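Local coordinates for protein mini spindles (Drosophila melanogaster, PDB 5VJC) that probably binds tubulin through a TOG domain of HEAT repeats and so promotes microtubule dynamics and mitotic spindle formation, at residues A185-L195 with I215-V226. Residues are numbered along the deposited sequence; the frame is centred on the assembly and turned at random.
Sequences ARQRTECLDEL and IARQISDRDNSV
Leu192, Val226 and Arg188 bury the largest areas where helix 185-202 packs against the end of helix 209-217, the start of helix 224-241 and the turn that joins them. The two branches of Leu192 part: CD1 lies 3.8 Å from Val226 CG1, the side chains crossing at about a right angle, while CD2 reaches Ile215 CG2 at 4.0 Å. Val226 is a knob set among Ala185, Arg188, Thr189 and Leu192. With CG1 anti to the backbone N (chi1 -178°), its CG2 is directed at Thr189, 3.3 Å from OG1; that hydroxyl donates to Ala185 O (2.8 Å) within its own helix, and CG2 meets it by packing alone.

Arg188, bent at chi3 (-62°), brings its guanidinium to Asp221. NH2 meets the syn lone pair of Asp221 OD2 at 3.2 Å, and NE adds a weak bond to the same oxygen; the N-H...O angles near 135° show neither is straight. NH1 turns instead to the Ser182 carbonyl. Asp221 OD1 accepts from Asp223 N (2.8 Å), closing an Asx turn, and Asp223 N-caps the next helix. An asparagine in place of Asp221 would probably leave Arg188 without its countercharge across this contact. The chemistry thus implies a largely apolar fit of helix 185-202 against the next two helices of the HEAT-repeat array, with an angled salt bridge fastening the turn.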
loop_
_atom_site.group_PDB
_atom_site.type_symbol
_atom_site.label_atom_id
_atom_site.label_comp_id
_atom_site.label_asym_id
_atom_site.label_seq_id
_atom_site.Cartn_x
_atom_site.Cartn_y
_atom_site.Cartn_z
ATOM N N ALA A 185 15.034 -0.909 -8.856
ATOM C CA ALA A 185 15.854 -0.194 -7.888
ATOM C C ALA A 185 15.115 0.988 -7.265
ATOM O O ALA A 185 15.335 1.291 -6.113
ATOM C CB ALA A 185 17.162 0.283 -8.526
ATOM N N ARG A 186 14.248 1.653 -8.021
ATOM C CA ARG A 186 13.492 2.758 -7.439
ATOM C C ARG A 186 12.526 2.240 -6.370
ATOM O O ARG A 186 12.332 2.899 -5.348
ATOM C CB ARG A 186 12.713 3.540 -8.500
ATOM C CG ARG A 186 12.192 4.874 -7.958
ATOM C CD ARG A 186 11.485 5.743 -9.018
ATOM N NE ARG A 186 12.195 5.812 -10.296
ATOM C CZ ARG A 186 11.828 5.132 -11.385
ATOM N NH1 ARG A 186 10.761 4.337 -11.342
ATOM N NH2 ARG A 186 12.521 5.240 -12.512
ATOM N N GLN A 187 11.913 1.074 -6.619
ATOM C CA GLN A 187 11.068 0.432 -5.611
ATOM C C GLN A 187 11.864 0.164 -4.342
ATOM O O GLN A 187 11.411 0.494 -3.246
ATOM C CB GLN A 187 10.472 -0.881 -6.134
ATOM C CG GLN A 187 9.474 -1.530 -5.196
ATOM C CD GLN A 187 8.191 -0.727 -5.049
ATOM O OE1 GLN A 187 7.991 0.276 -5.733
ATOM N NE2 GLN A 187 7.314 -1.167 -4.151
ATOM N N ARG A 188 13.056 -0.421 -4.488
ATOM C CA ARG A 188 13.887 -0.697 -3.306
ATOM C C ARG A 188 14.240 0.605 -2.578
ATOM O O ARG A 188 14.128 0.694 -1.354
ATOM C CB ARG A 188 15.158 -1.467 -3.686
ATOM C CG ARG A 188 14.876 -2.854 -4.280
ATOM C CD ARG A 188 16.112 -3.757 -4.272
ATOM N NE ARG A 188 17.217 -3.236 -5.071
ATOM C CZ ARG A 188 17.269 -3.291 -6.399
ATOM N NH1 ARG A 188 16.267 -3.840 -7.084
ATOM N NH2 ARG A 188 18.320 -2.798 -7.054
ATOM N N THR A 189 14.611 1.631 -3.336
ATOM C CA THR A 189 14.961 2.920 -2.744
ATOM C C THR A 189 13.802 3.549 -1.959
ATOM O O THR A 189 13.988 3.998 -0.824
ATOM C CB THR A 189 15.423 3.913 -3.811
ATOM O OG1 THR A 189 16.499 3.329 -4.556
ATOM C CG2 THR A 189 15.886 5.220 -3.171
ATOM N N GLU A 190 12.617 3.588 -2.558
ATOM C CA GLU A 190 11.484 4.256 -1.920
ATOM C C GLU A 190 10.981 3.469 -0.714
ATOM O O GLU A 190 10.579 4.055 0.298
ATOM C CB GLU A 190 10.346 4.482 -2.932
ATOM C CG GLU A 190 10.682 5.509 -4.029
ATOM C CD GLU A 190 10.861 6.934 -3.480
ATOM O OE1 GLU A 190 10.513 7.167 -2.304
ATOM O OE2 GLU A 190 11.344 7.811 -4.227
ATOM N N CYS A 191 11.039 2.141 -0.792
ATOM C CA CYS A 191 10.665 1.331 0.359
ATOM C C CYS A 191 11.657 1.545 1.495
ATOM O O CYS A 191 11.253 1.678 2.648
ATOM C CB CYS A 191 10.557 -0.156 -0.011
ATOM S SG CYS A 191 9.036 -0.546 -0.941
ATOM N N LEU A 192 12.949 1.618 1.180
ATOM C CA LEU A 192 13.935 1.924 2.227
ATOM C C LEU A 192 13.671 3.271 2.930
ATOM O O LEU A 192 13.675 3.330 4.161
ATOM C CB LEU A 192 15.349 1.906 1.649
ATOM C CG LEU A 192 15.904 0.503 1.386
ATOM C CD1 LEU A 192 17.078 0.545 0.371
ATOM C CD2 LEU A 192 16.302 -0.182 2.697
ATOM N N ASP A 193 13.425 4.331 2.158
ATOM C CA ASP A 193 13.043 5.635 2.718
ATOM C C ASP A 193 11.765 5.539 3.582
ATOM O O ASP A 193 11.642 6.209 4.609
ATOM C CB ASP A 193 12.826 6.678 1.597
ATOM C CG ASP A 193 14.133 7.107 0.913
ATOM O OD1 ASP A 193 15.225 6.757 1.402
ATOM O OD2 ASP A 193 14.057 7.802 -0.124
ATOM N N GLU A 194 10.810 4.716 3.170
ATOM C CA GLU A 194 9.598 4.552 3.960
ATOM C C GLU A 194 9.906 3.829 5.270
ATOM O O GLU A 194 9.382 4.192 6.327
ATOM C CB GLU A 194 8.522 3.809 3.153
ATOM C CG GLU A 194 7.108 3.994 3.733
ATOM C CD GLU A 194 6.633 5.451 3.708
ATOM O OE1 GLU A 194 7.250 6.299 3.015
ATOM O OE2 GLU A 194 5.611 5.747 4.351
ATOM N N LEU A 195 10.778 2.823 5.219
ATOM C CA LEU A 195 11.177 2.147 6.444
ATOM C C LEU A 195 11.791 3.152 7.426
ATOM O O LEU A 195 11.517 3.105 8.627
ATOM C CB LEU A 195 12.154 1.005 6.150
ATOM C CG LEU A 195 11.543 -0.175 5.359
ATOM C CD1 LEU A 195 12.611 -1.098 4.759
ATOM C CD2 LEU A 195 10.538 -0.983 6.221
ATOM N N ILE A 215 17.713 -4.823 6.008
ATOM C CA ILE A 215 17.956 -3.459 5.529
ATOM C C ILE A 215 19.433 -3.245 5.208
ATOM O O ILE A 215 19.781 -2.626 4.189
ATOM C CB ILE A 215 17.504 -2.396 6.567
ATOM C CG1 ILE A 215 15.968 -2.348 6.663
ATOM C CG2 ILE A 215 18.046 -1.023 6.188
ATOM C CD1 ILE A 215 15.441 -1.776 8.004
ATOM N N ALA A 216 20.302 -3.770 6.075
ATOM C CA ALA A 216 21.744 -3.552 5.935
ATOM C C ALA A 216 22.316 -4.207 4.665
ATOM O O ALA A 216 23.231 -3.665 4.039
ATOM C CB ALA A 216 22.480 -4.061 7.186
ATOM N N ARG A 217 21.756 -5.350 4.279
ATOM C CA ARG A 217 22.141 -6.025 3.043
ATOM C C ARG A 217 22.073 -5.100 1.826
ATOM O O ARG A 217 22.844 -5.255 0.876
ATOM C CB ARG A 217 21.251 -7.245 2.800
ATOM C CG ARG A 217 21.562 -8.437 3.683
ATOM C CD ARG A 217 20.614 -9.590 3.381
ATOM N NE ARG A 217 20.891 -10.778 4.192
ATOM C CZ ARG A 217 21.798 -11.705 3.885
ATOM N NH1 ARG A 217 22.528 -11.587 2.779
ATOM N NH2 ARG A 217 21.977 -12.752 4.681
ATOM N N GLN A 218 21.159 -4.132 1.865
ATOM C CA GLN A 218 20.938 -3.228 0.740
ATOM C C GLN A 218 22.044 -2.180 0.587
ATOM O O GLN A 218 22.077 -1.433 -0.395
ATOM C CB GLN A 218 19.584 -2.525 0.893
ATOM C CG GLN A 218 18.416 -3.479 0.990
ATOM C CD GLN A 218 18.193 -4.229 -0.303
ATOM O OE1 GLN A 218 18.338 -3.667 -1.384
ATOM N NE2 GLN A 218 17.870 -5.503 -0.202
ATOM N N ILE A 219 22.941 -2.109 1.561
ATOM C CA ILE A 219 23.989 -1.100 1.513
ATOM C C ILE A 219 24.975 -1.398 0.378
ATOM O O ILE A 219 25.506 -0.484 -0.252
ATOM C CB ILE A 219 24.718 -0.996 2.866
ATOM C CG1 ILE A 219 23.783 -0.359 3.900
ATOM C CG2 ILE A 219 25.979 -0.158 2.738
ATOM C CD1 ILE A 219 24.356 -0.296 5.313
ATOM N N SER A 220 25.163 -2.678 0.086
ATOM C CA SER A 220 26.083 -3.102 -0.958
ATOM C C SER A 220 25.480 -3.043 -2.365
ATOM O O SER A 220 26.117 -3.463 -3.332
ATOM C CB SER A 220 26.572 -4.518 -0.673
ATOM O OG SER A 220 25.475 -5.414 -0.577
ATOM N N ASP A 221 24.257 -2.529 -2.480
ATOM C CA ASP A 221 23.587 -2.442 -3.777
ATOM C C ASP A 221 24.427 -1.625 -4.757
ATOM O O ASP A 221 25.090 -0.668 -4.363
ATOM C CB ASP A 221 22.197 -1.819 -3.630
ATOM C CG ASP A 221 21.306 -2.091 -4.828
ATOM O OD1 ASP A 221 21.452 -1.400 -5.861
ATOM O OD2 ASP A 221 20.459 -2.995 -4.739
ATOM N N ARG A 222 24.405 -2.006 -6.030
ATOM C CA ARG A 222 25.208 -1.303 -7.025
ATOM C C ARG A 222 24.582 0.040 -7.362
ATOM O O ARG A 222 25.294 1.016 -7.629
ATOM C CB ARG A 222 25.377 -2.146 -8.290
ATOM C CG ARG A 222 26.813 -2.601 -8.519
ATOM C CD ARG A 222 26.906 -3.742 -9.524
ATOM N NE ARG A 222 28.038 -4.615 -9.225
ATOM C CZ ARG A 222 28.583 -5.471 -10.086
ATOM N NH1 ARG A 222 28.110 -5.573 -11.320
ATOM N NH2 ARG A 222 29.610 -6.223 -9.712
ATOM N N ASP A 223 23.252 0.085 -7.340
ATOM C CA ASP A 223 22.524 1.324 -7.579
ATOM C C ASP A 223 22.773 2.286 -6.427
ATOM O O ASP A 223 22.464 1.982 -5.268
ATOM C CB ASP A 223 21.025 1.045 -7.751
ATOM C CG ASP A 223 20.257 2.259 -8.229
ATOM O OD1 ASP A 223 19.972 3.151 -7.401
ATOM O OD2 ASP A 223 19.937 2.319 -9.435
ATOM N N ASN A 224 23.333 3.449 -6.748
ATOM C CA ASN A 224 23.734 4.416 -5.730
ATOM C C ASN A 224 22.563 4.973 -4.910
ATOM O O ASN A 224 22.750 5.423 -3.786
ATOM C CB ASN A 224 24.500 5.578 -6.374
ATOM C CG ASN A 224 25.871 5.159 -6.914
ATOM O OD1 ASN A 224 26.589 4.381 -6.281
ATOM N ND2 ASN A 224 26.240 5.685 -8.085
ATOM N N SER A 225 21.359 4.952 -5.469
ATOM C CA SER A 225 20.207 5.471 -4.738
ATOM C C SER A 225 19.750 4.478 -3.678
ATOM O O SER A 225 19.308 4.865 -2.594
ATOM C CB SER A 225 19.062 5.805 -5.692
ATOM O OG SER A 225 19.364 6.978 -6.436
ATOM N N VAL A 226 19.868 3.194 -3.992
ATOM C CA VAL A 226 19.530 2.156 -3.037
ATOM C C VAL A 226 20.537 2.165 -1.884
ATOM O O VAL A 226 20.161 2.076 -0.709
ATOM C CB VAL A 226 19.498 0.765 -3.699
ATOM C CG1 VAL A 226 19.088 -0.290 -2.697
ATOM C CG2 VAL A 226 18.527 0.762 -4.900
#